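Local coordinates for protein superoxide dismutase [Fe] (Methanothermobacter thermautotrophicus, PDB 1MA1) that destroys superoxide radicals by converting them to hydrogen peroxide and dioxygen, using one iron ion in each subunit of a homotetramer, at residues Tyr78-Phe83 / Phe160-Val165; Leu71-Gly76 / Lys151-Val156; Leu166-His171 / Asp183-Phe188. All coordinates share one frame; numbering follows the deposited sequence.

Contact 1 (Tyr78-Phe83 / Phe160-Val165). With FE (Fe (III) ion), chain G.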
loop_
_atom_site.group_PDB
_atom_site.type_symbol
_atom_site.label_atom_id
_atom_site.label_comp_id
_atom_site.label_asym_id
_atom_site.label_seq_id
_atom_site.Cartn_x
_atom_site.Cartn_y
_atom_site.Cartn_z
ATOM N N TYR A 78 -6.830 -16.413 -3.513
ATOM C CA TYR A 78 -7.700 -17.511 -3.895
ATOM C C TYR A 78 -8.637 -17.139 -5.048
ATOM O O TYR A 78 -8.752 -17.885 -6.024
ATOM C CB TYR A 78 -8.545 -17.954 -2.712
ATOM C CG TYR A 78 -9.610 -18.959 -3.091
ATOM C CD1 TYR A 78 -9.320 -20.315 -3.159
ATOM C CD2 TYR A 78 -10.901 -18.540 -3.414
ATOM C CE1 TYR A 78 -10.281 -21.231 -3.533
ATOM C CE2 TYR A 78 -11.866 -19.446 -3.792
ATOM C CZ TYR A 78 -11.553 -20.789 -3.852
ATOM O OH TYR A 78 -12.521 -21.681 -4.245
ATOM N N VAL A 79 -9.324 -16.006 -4.909
ATOM C CA VAL A 79 -10.326 -15.586 -5.887
ATOM C C VAL A 79 -9.716 -15.286 -7.255
ATOM O O VAL A 79 -10.233 -15.739 -8.264
ATOM C CB VAL A 79 -11.093 -14.321 -5.420
ATOM C CG1 VAL A 79 -12.025 -13.864 -6.510
ATOM C CG2 VAL A 79 -11.894 -14.614 -4.171
ATOM N N LEU A 80 -8.626 -14.531 -7.288
ATOM C CA LEU A 80 -7.986 -14.183 -8.560
ATOM C C LEU A 80 -7.414 -15.385 -9.325
ATOM O O LEU A 80 -7.540 -15.447 -10.559
ATOM C CB LEU A 80 -6.870 -13.145 -8.337
ATOM C CG LEU A 80 -7.358 -11.746 -7.963
ATOM C CD1 LEU A 80 -6.230 -10.839 -7.570
ATOM C CD2 LEU A 80 -8.095 -11.177 -9.141
ATOM N N HIS A 81 -6.791 -16.333 -8.609
ATOM C CA HIS A 81 -6.278 -17.528 -9.282
ATOM C C HIS A 81 -7.468 -18.316 -9.824
ATOM O O HIS A 81 -7.407 -18.865 -10.921
ATOM C CB HIS A 81 -5.402 -18.403 -8.352
ATOM C CG HIS A 81 -4.004 -17.879 -8.155
ATOM N ND1 HIS A 81 -3.709 -16.892 -7.243
ATOM C CD2 HIS A 81 -2.813 -18.227 -8.719
ATOM C CE1 HIS A 81 -2.403 -16.659 -7.244
ATOM N NE2 HIS A 81 -1.833 -17.457 -8.130
ATOM N N LEU A 82 -8.568 -18.332 -9.087
ATOM C CA LEU A 82 -9.757 -19.031 -9.557
ATOM C C LEU A 82 -10.246 -18.527 -10.919
ATOM O O LEU A 82 -10.493 -19.327 -11.817
ATOM C CB LEU A 82 -10.897 -18.900 -8.556
ATOM C CG LEU A 82 -12.199 -19.644 -8.898
ATOM C CD1 LEU A 82 -11.918 -21.148 -8.935
ATOM C CD2 LEU A 82 -13.277 -19.348 -7.842
ATOM N N PHE A 83 -10.398 -17.214 -11.071
ATOM C CA PHE A 83 -10.816 -16.641 -12.348
ATOM C C PHE A 83 -9.735 -16.755 -13.415
ATOM O O PHE A 83 -10.041 -16.828 -14.603
ATOM C CB PHE A 83 -11.210 -15.161 -12.187
ATOM C CG PHE A 83 -12.557 -14.946 -11.548
ATOM C CD1 PHE A 83 -12.760 -15.207 -10.194
ATOM C CD2 PHE A 83 -13.634 -14.494 -12.300
ATOM C CE1 PHE A 83 -14.007 -15.022 -9.609
ATOM C CE2 PHE A 83 -14.888 -14.309 -11.715
ATOM C CZ PHE A 83 -15.072 -14.575 -10.368
ATOM N N PHE A 160 -16.662 -4.069 -7.598
ATOM C CA PHE A 160 -16.584 -4.361 -9.027
ATOM C C PHE A 160 -16.228 -5.809 -9.312
ATOM O O PHE A 160 -15.424 -6.401 -8.603
ATOM C CB PHE A 160 -15.561 -3.444 -9.701
ATOM C CG PHE A 160 -16.096 -2.076 -10.029
ATOM C CD1 PHE A 160 -16.800 -1.348 -9.092
ATOM C CD2 PHE A 160 -15.885 -1.519 -11.280
ATOM C CE1 PHE A 160 -17.286 -0.088 -9.407
ATOM C CE2 PHE A 160 -16.365 -0.268 -11.586
ATOM C CZ PHE A 160 -17.067 0.445 -10.649
ATOM N N ARG A 161 -16.824 -6.373 -10.358
ATOM C CA ARG A 161 -16.775 -7.816 -10.590
ATOM C C ARG A 161 -15.763 -8.187 -11.657
ATOM O O ARG A 161 -15.431 -7.370 -12.516
ATOM C CB ARG A 161 -18.148 -8.335 -11.002
ATOM C CG ARG A 161 -19.267 -7.837 -10.105
ATOM C CD ARG A 161 -20.168 -8.965 -9.657
ATOM N NE ARG A 161 -19.679 -9.532 -8.407
ATOM C CZ ARG A 161 -20.016 -10.730 -7.935
ATOM N NH1 ARG A 161 -20.850 -11.505 -8.618
ATOM N NH2 ARG A 161 -19.507 -11.155 -6.781
ATOM N N ILE A 162 -15.261 -9.420 -11.602
ATOM C CA ILE A 162 -14.143 -9.803 -12.464
ATOM C C ILE A 162 -14.616 -10.347 -13.814
ATOM O O ILE A 162 -15.475 -11.224 -13.879
ATOM C CB ILE A 162 -13.243 -10.869 -11.787
ATOM C CG1 ILE A 162 -12.681 -10.342 -10.472
ATOM C CG2 ILE A 162 -12.090 -11.233 -12.709
ATOM C CD1 ILE A 162 -11.884 -11.379 -9.715
ATOM N N LEU A 163 -14.040 -9.827 -14.887
ATOM C CA LEU A 163 -14.293 -10.361 -16.221
ATOM C C LEU A 163 -13.107 -11.154 -16.765
ATOM O O LEU A 163 -13.260 -12.284 -17.237
ATOM C CB LEU A 163 -14.628 -9.223 -17.184
ATOM C CG LEU A 163 -15.908 -8.470 -16.859
ATOM C CD1 LEU A 163 -16.141 -7.363 -17.860
ATOM C CD2 LEU A 163 -17.059 -9.466 -16.844
ATOM N N LEU A 164 -11.926 -10.543 -16.696
ATOM C CA LEU A 164 -10.711 -11.098 -17.278
ATOM C C LEU A 164 -9.570 -10.827 -16.309
ATOM O O LEU A 164 -9.496 -9.744 -15.719
ATOM C CB LEU A 164 -10.395 -10.395 -18.597
ATOM C CG LEU A 164 -9.664 -11.158 -19.701
ATOM C CD1 LEU A 164 -8.827 -10.147 -20.472
ATOM C CD2 LEU A 164 -8.788 -12.251 -19.145
ATOM N N VAL A 165 -8.665 -11.785 -16.164
ATOM C CA VAL A 165 -7.618 -11.680 -15.168
ATOM C C VAL A 165 -6.300 -12.219 -15.724
ATOM O O VAL A 165 -6.268 -13.260 -16.382
ATOM C CB VAL A 165 -8.045 -12.461 -13.884
ATOM C CG1 VAL A 165 -6.885 -13.212 -13.301
ATOM C CG2 VAL A 165 -8.602 -11.498 -12.849
HETATM FE FE FE G . -0.071 -16.571 -8.951
HETATM O O HOH W 1 -0.274 -15.093 -7.749
#
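I162 carries this contact. I162 CB sits over one face of the F83 ring, displaced toward the rim, in a CH-pi contact 4.0 Å from the ring centroid. I162 CG2, anti to the backbone N, lies 3.6 Å from CD2 of F83. The other branch stretches away from the backbone (chi2 175°), so that I162 CD1 reaches CD2 of L80 at 3.8 Å and also meets CG1 of V79. L80 CD2 has a second neighbour, CG2 of V165, and the two side chains cross at about a right angle. V165 CG1 packs on the carbonyl O of L80 at 3.6 Å. An alanine in place of F83 removes the ring face under I162 and would probably loosen the packing between helix and strand lead-in. No hydrogen bond crosses between the segments. Farther out, N87 OD1 accepts from the backbone N of V165, and R200 binds the carbonyl O atoms of F83 and L163. H81 points away from the seam and binds the iron through NE2 at 2.1 Å. The contact thus joins helix 64-86 of the alpha-hairpin domain to strand 164-167 and the residues leading into it in the C-terminal domain, the two-domain fold of iron/manganese superoxide dismutases with the metal held between them.

Contact 2 (Leu71-Gly76 / Lys151-Val156)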
loop_
_atom_site.group_PDB
_atom_site.type_symbol
_atom_site.label_atom_id
_atom_site.label_comp_id
_atom_site.label_asym_id
_atom_site.label_seq_id
_atom_site.Cartn_x
_atom_site.Cartn_y
_atom_site.Cartn_z
ATOM N N LEU A 71 -6.428 -11.564 5.657
ATOM C CA LEU A 71 -7.541 -12.268 5.062
ATOM C C LEU A 71 -7.760 -11.757 3.650
ATOM O O LEU A 71 -8.004 -12.534 2.721
ATOM C CB LEU A 71 -8.822 -12.059 5.871
ATOM C CG LEU A 71 -10.032 -12.846 5.351
ATOM C CD1 LEU A 71 -9.813 -14.344 5.549
ATOM C CD2 LEU A 71 -11.303 -12.377 6.067
ATOM N N SER A 72 -7.669 -10.446 3.478
ATOM C CA SER A 72 -7.947 -9.878 2.166
ATOM C C SER A 72 -6.866 -10.337 1.183
ATOM O O SER A 72 -7.131 -10.528 -0.010
ATOM C CB SER A 72 -7.994 -8.340 2.239
ATOM O OG SER A 72 -6.723 -7.799 2.554
ATOM N N PHE A 73 -5.648 -10.516 1.696
ATOM C CA PHE A 73 -4.525 -10.970 0.887
ATOM C C PHE A 73 -4.775 -12.379 0.344
ATOM O O PHE A 73 -4.682 -12.608 -0.854
ATOM C CB PHE A 73 -3.249 -10.958 1.726
ATOM C CG PHE A 73 -2.056 -11.539 1.023
ATOM C CD1 PHE A 73 -1.469 -10.868 -0.032
ATOM C CD2 PHE A 73 -1.543 -12.784 1.398
ATOM C CE1 PHE A 73 -0.397 -11.416 -0.712
ATOM C CE2 PHE A 73 -0.458 -13.344 0.719
ATOM C CZ PHE A 73 0.111 -12.652 -0.342
ATOM N N HIS A 74 -5.096 -13.317 1.227
ATOM C CA HIS A 74 -5.214 -14.714 0.847
ATOM C C HIS A 74 -6.468 -15.020 0.083
ATOM O O HIS A 74 -6.451 -15.827 -0.837
ATOM C CB HIS A 74 -5.154 -15.619 2.077
ATOM C CG HIS A 74 -3.767 -15.867 2.554
ATOM N ND1 HIS A 74 -3.381 -15.648 3.857
ATOM C CD2 HIS A 74 -2.658 -16.264 1.887
ATOM C CE1 HIS A 74 -2.090 -15.895 3.973
ATOM N NE2 HIS A 74 -1.630 -16.270 2.793
ATOM N N VAL A 75 -7.567 -14.398 0.475
ATOM C CA VAL A 75 -8.831 -14.653 -0.208
ATOM C C VAL A 75 -8.786 -14.016 -1.601
ATOM O O VAL A 75 -9.275 -14.596 -2.588
ATOM C CB VAL A 75 -10.024 -14.103 0.598
ATOM C CG1 VAL A 75 -11.292 -14.214 -0.213
ATOM C CG2 VAL A 75 -10.165 -14.881 1.911
ATOM N N GLY A 76 -8.160 -12.839 -1.670
ATOM C CA GLY A 76 -7.824 -12.246 -2.949
ATOM C C GLY A 76 -6.961 -13.134 -3.826
ATOM O O GLY A 76 -7.267 -13.338 -5.009
ATOM N N LYS A 151 -0.122 -6.987 -5.337
ATOM C CA LYS A 151 -0.396 -8.210 -4.598
ATOM C C LYS A 151 -1.714 -8.873 -5.040
ATOM O O LYS A 151 -1.897 -9.145 -6.220
ATOM C CB LYS A 151 -0.432 -7.889 -3.106
ATOM C CG LYS A 151 0.929 -7.563 -2.565
ATOM C CD LYS A 151 0.863 -6.724 -1.315
ATOM C CE LYS A 151 0.291 -7.467 -0.135
ATOM N NZ LYS A 151 0.289 -6.608 1.087
ATOM N N HIS A 152 -2.626 -9.149 -4.115
ATOM C CA HIS A 152 -3.924 -9.663 -4.542
ATOM C C HIS A 152 -5.085 -8.742 -4.140
ATOM O O HIS A 152 -6.241 -9.164 -4.213
ATOM C CB HIS A 152 -4.230 -11.058 -3.960
ATOM C CG HIS A 152 -3.197 -12.109 -4.246
ATOM N ND1 HIS A 152 -2.856 -12.489 -5.524
ATOM C CD2 HIS A 152 -2.476 -12.897 -3.410
ATOM C CE1 HIS A 152 -1.967 -13.468 -5.468
ATOM N NE2 HIS A 152 -1.722 -13.734 -4.200
ATOM N N ASN A 153 -4.793 -7.512 -3.699
ATOM C CA ASN A 153 -5.748 -6.784 -2.871
ATOM C C ASN A 153 -5.422 -5.302 -2.723
ATOM O O ASN A 153 -5.961 -4.623 -1.855
ATOM C CB ASN A 153 -5.835 -7.442 -1.489
ATOM C CG ASN A 153 -4.510 -7.415 -0.746
ATOM O OD1 ASN A 153 -3.427 -7.554 -1.338
ATOM N ND2 ASN A 153 -4.591 -7.256 0.558
ATOM N N VAL A 154 -4.539 -4.799 -3.577
ATOM C CA VAL A 154 -4.179 -3.387 -3.534
ATOM C C VAL A 154 -4.498 -2.647 -4.836
ATOM O O VAL A 154 -4.240 -3.137 -5.927
ATOM C CB VAL A 154 -2.662 -3.211 -3.186
ATOM C CG1 VAL A 154 -2.227 -1.718 -3.304
ATOM C CG2 VAL A 154 -2.410 -3.751 -1.776
ATOM N N ASN A 155 -5.064 -1.455 -4.700
ATOM C CA ASN A 155 -5.616 -0.706 -5.822
ATOM C C ASN A 155 -6.713 -1.481 -6.527
ATOM O O ASN A 155 -6.747 -1.559 -7.754
ATOM C CB ASN A 155 -4.516 -0.343 -6.821
ATOM C CG ASN A 155 -3.346 0.360 -6.167
ATOM O OD1 ASN A 155 -3.527 1.248 -5.322
ATOM N ND2 ASN A 155 -2.142 -0.015 -6.561
ATOM N N VAL A 156 -7.625 -2.048 -5.753
ATOM C CA VAL A 156 -8.829 -2.593 -6.353
ATOM C C VAL A 156 -10.090 -1.833 -5.936
ATOM O O VAL A 156 -10.211 -1.375 -4.795
ATOM C CB VAL A 156 -8.958 -4.117 -6.055
ATOM C CG1 VAL A 156 -7.831 -4.542 -5.143
ATOM C CG2 VAL A 156 -10.362 -4.459 -5.495
#
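N153 CG lies in the notch flanked by its backbone N and C (chi1 62°), and OG of S72 takes a similar torsion. These torsions turn the amide and the hydroxyl to each other, in an interdomain contact of the iron/manganese superoxide dismutase fold. Here helix 64-86 of the alpha-hairpin domain packs on the loop after strand 143-150. N153 ND2 donates to S72 OG at 3.0 Å, with an N-H...O angle of 145° and the oxygen close to the amide plane. S72 OG is also hydrogen-bonded to the carbonyl O of K69. F73 CG is anti to its backbone N, which lets the ring reach H152 and K151. CD2 of H152 lies over one face of this ring, 3.7 Å from F73 CE1, with the two ring planes at 40°. K151 crosses the ring at about a right angle through CE, while its NZ makes salt bridges to E150 and E128 of the third subunit. H152 ND1 is hydrogen-bonded to W132, and its ring lies close to the iron site. G76 permits the close approach: a side chain there would clash with the carbonyl O of H152. H152 CB rests 3.4 Å from the carbonyl C of G76.

Contact 3 (Leu166-His171 / Asp183-Phe188). With FE (Fe (III) ion), chain G.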
loop_
_atom_site.group_PDB
_atom_site.type_symbol
_atom_site.label_atom_id
_atom_site.label_comp_id
_atom_site.label_asym_id
_atom_site.label_seq_id
_atom_site.Cartn_x
_atom_site.Cartn_y
_atom_site.Cartn_z
ATOM N N LEU A 166 -5.211 -11.514 -15.465
ATOM C CA LEU A 166 -3.893 -11.974 -15.883
ATOM C C LEU A 166 -2.861 -11.886 -14.742
ATOM O O LEU A 166 -2.488 -10.788 -14.324
ATOM C CB LEU A 166 -3.428 -11.132 -17.081
ATOM C CG LEU A 166 -1.985 -11.328 -17.516
ATOM C CD1 LEU A 166 -1.730 -12.807 -17.771
ATOM C CD2 LEU A 166 -1.712 -10.473 -18.740
ATOM N N ASP A 167 -2.409 -13.036 -14.237
ATOM C CA ASP A 167 -1.460 -13.049 -13.127
ATOM C C ASP A 167 -0.117 -12.557 -13.651
ATOM O O ASP A 167 0.335 -12.966 -14.719
ATOM C CB ASP A 167 -1.336 -14.466 -12.521
ATOM C CG ASP A 167 -0.524 -14.490 -11.218
ATOM O OD1 ASP A 167 -0.017 -13.418 -10.846
ATOM O OD2 ASP A 167 -0.371 -15.568 -10.564
ATOM N N VAL A 168 0.528 -11.683 -12.894
ATOM C CA VAL A 168 1.815 -11.188 -13.313
ATOM C C VAL A 168 2.788 -11.126 -12.125
ATOM O O VAL A 168 3.886 -10.553 -12.222
ATOM C CB VAL A 168 1.613 -9.807 -14.004
ATOM C CG1 VAL A 168 1.718 -8.657 -12.993
ATOM C CG2 VAL A 168 2.567 -9.674 -15.164
ATOM N N TRP A 169 2.381 -11.724 -11.002
ATOM C CA TRP A 169 3.338 -12.257 -10.028
ATOM C C TRP A 169 4.476 -12.989 -10.748
ATOM O O TRP A 169 4.253 -13.682 -11.738
ATOM C CB TRP A 169 2.667 -13.249 -9.063
ATOM C CG TRP A 169 1.805 -12.626 -8.006
ATOM C CD1 TRP A 169 0.662 -11.903 -8.192
ATOM C CD2 TRP A 169 2.015 -12.684 -6.589
ATOM N NE1 TRP A 169 0.152 -11.506 -6.991
ATOM C CE2 TRP A 169 0.958 -11.972 -5.984
ATOM C CE3 TRP A 169 2.993 -13.273 -5.772
ATOM C CZ2 TRP A 169 0.851 -11.830 -4.590
ATOM C CZ3 TRP A 169 2.884 -13.130 -4.388
ATOM C CH2 TRP A 169 1.822 -12.414 -3.816
ATOM N N GLU A 170 5.691 -12.850 -10.238
ATOM C CA GLU A 170 6.823 -13.486 -10.873
ATOM C C GLU A 170 6.674 -15.016 -10.886
ATOM O O GLU A 170 7.091 -15.675 -11.852
ATOM C CB GLU A 170 8.121 -13.046 -10.188
ATOM C CG GLU A 170 8.395 -11.542 -10.391
ATOM C CD GLU A 170 9.642 -11.020 -9.668
ATOM O OE1 GLU A 170 9.794 -11.259 -8.447
ATOM O OE2 GLU A 170 10.475 -10.356 -10.318
ATOM N N HIS A 171 6.058 -15.583 -9.845
ATOM C CA HIS A 171 5.868 -17.033 -9.834
ATOM C C HIS A 171 5.057 -17.545 -11.024
ATOM O O HIS A 171 5.099 -18.726 -11.345
ATOM C CB HIS A 171 5.297 -17.554 -8.459
ATOM C CG HIS A 171 3.919 -17.083 -8.086
ATOM N ND1 HIS A 171 3.577 -16.844 -6.777
ATOM C CD2 HIS A 171 2.785 -16.886 -8.807
ATOM C CE1 HIS A 171 2.296 -16.522 -6.699
ATOM N NE2 HIS A 171 1.782 -16.535 -7.919
ATOM N N ASP A 183 7.242 -11.206 -22.699
ATOM C CA ASP A 183 7.044 -12.376 -23.546
ATOM C C ASP A 183 5.927 -13.227 -22.994
ATOM O O ASP A 183 5.121 -13.775 -23.754
ATOM C CB ASP A 183 8.291 -13.256 -23.637
ATOM C CG ASP A 183 9.395 -12.644 -24.485
ATOM O OD1 ASP A 183 9.112 -11.676 -25.237
ATOM O OD2 ASP A 183 10.549 -13.153 -24.398
ATOM N N TYR A 184 5.882 -13.361 -21.672
ATOM C CA TYR A 184 4.776 -14.045 -21.001
ATOM C C TYR A 184 3.416 -13.371 -21.248
ATOM O O TYR A 184 2.446 -14.033 -21.624
ATOM C CB TYR A 184 5.055 -14.110 -19.507
ATOM C CG TYR A 184 3.856 -14.489 -18.681
ATOM C CD1 TYR A 184 3.103 -13.522 -18.027
ATOM C CD2 TYR A 184 3.490 -15.823 -18.523
ATOM C CE1 TYR A 184 2.016 -13.879 -17.223
ATOM C CE2 TYR A 184 2.410 -16.192 -17.729
ATOM C CZ TYR A 184 1.682 -15.224 -17.082
ATOM O OH TYR A 184 0.649 -15.635 -16.273
ATOM N N VAL A 185 3.336 -12.058 -21.037
ATOM C CA VAL A 185 2.122 -11.326 -21.371
ATOM C C VAL A 185 1.709 -11.510 -22.830
ATOM O O VAL A 185 0.536 -11.691 -23.122
ATOM C CB VAL A 185 2.278 -9.818 -21.071
ATOM C CG1 VAL A 185 1.083 -9.029 -21.613
ATOM C CG2 VAL A 185 2.436 -9.622 -19.583
ATOM N N GLU A 186 2.668 -11.476 -23.745
ATOM C CA GLU A 186 2.374 -11.702 -25.154
ATOM C C GLU A 186 1.864 -13.125 -25.425
ATOM O O GLU A 186 0.921 -13.318 -26.190
ATOM C CB GLU A 186 3.623 -11.416 -25.987
ATOM C CG GLU A 186 3.436 -11.577 -27.465
ATOM C CD GLU A 186 2.229 -10.811 -27.958
ATOM O OE1 GLU A 186 2.049 -9.643 -27.524
ATOM O OE2 GLU A 186 1.463 -11.377 -28.787
ATOM N N ALA A 187 2.476 -14.121 -24.794
ATOM C CA ALA A 187 2.023 -15.502 -24.957
ATOM C C ALA A 187 0.587 -15.674 -24.467
ATOM O O ALA A 187 -0.169 -16.490 -24.997
ATOM C CB ALA A 187 2.948 -16.455 -24.208
ATOM N N PHE A 188 0.211 -14.880 -23.462
ATOM C CA PHE A 188 -1.060 -15.047 -22.772
ATOM C C PHE A 188 -2.222 -14.927 -23.743
ATOM O O PHE A 188 -3.226 -15.627 -23.609
ATOM C CB PHE A 188 -1.176 -13.996 -21.675
ATOM C CG PHE A 188 -2.534 -13.922 -21.038
ATOM C CD1 PHE A 188 -3.009 -14.967 -20.251
ATOM C CD2 PHE A 188 -3.351 -12.807 -21.243
ATOM C CE1 PHE A 188 -4.284 -14.900 -19.679
ATOM C CE2 PHE A 188 -4.624 -12.736 -20.678
ATOM C CZ PHE A 188 -5.094 -13.780 -19.896
HETATM FE FE FE G . -0.071 -16.571 -8.951
HETATM O O HOH W 1 -0.274 -15.093 -7.749
#
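This contact belongs to the C-terminal half of the iron site, which lies between the two domains. The end of strand 164-167 and the loop after it supply two iron ligands, and helix 181-188 packs on L166, V168 and the backbone of D167. D167 OD2 binds the iron at 1.9 Å, and H171 NE2 binds it at 2.1 Å. H33, H81 and a water complete the five ligands. The side chain of D167 extends with CG anti to the backbone N (chi1 -171°). The second oxygen, D167 OD1, accepts from the backbone N of W169 at 2.9 Å, approached from above the carboxylate plane. This is an Asx turn. With one oxygen on the metal and the other on a backbone N-H, the carboxylate is gripped at both ends, which fixes its rotation. W169 places its indole so that the metal-bound water lies over one face, toward the rim. The W169 CB lies over a face of the H171 ring.

Helix 181-188 meets the strand through the backbone of D167 and the side chain of L166. Y184 OH donates to the carbonyl O of D167 at 3.1 Å, from above the carbonyl plane. The tyrosine is thus a second-shell residue that holds the backbone of a ligand. This D-x-W-x-H run (here D-V-W-E-H), with the two ligands D167 and H171 four residues apart, is the signature of iron/manganese superoxide dismutases. L166 meets F188 tip to tip. L166 CD1 lies over the centre of the F188 ring, 3.6 Å from its centroid and 14° off the normal. L166 CD1 also reaches CE1 of Y184 at 3.9 Å. L166 CD2 packs more loosely on CG1 of V185, at 4.3 Å. V168 CG2 faces CG2 of V185.

Contacts 1 and 2 share helix 64-86 and have centres about 11 Å apart. Their segments alternate along the chain: 71-76, 78-83, 151-156, 160-165. Both join the alpha-hairpin domain to the C-terminal domain, and both reach the second subunit. Contact 3 follows later in the chain, within the C-terminal domain. Its centre is about 15 Å from that of contact 1 and about 18 Å from that of contact 2. It shares strand 164-167 with contact 1. The iron links contacts 1 and 3, which supply three of its four protein ligands. H152 of contact 2 packs against both H81 and W169, so all three contacts border one metal site.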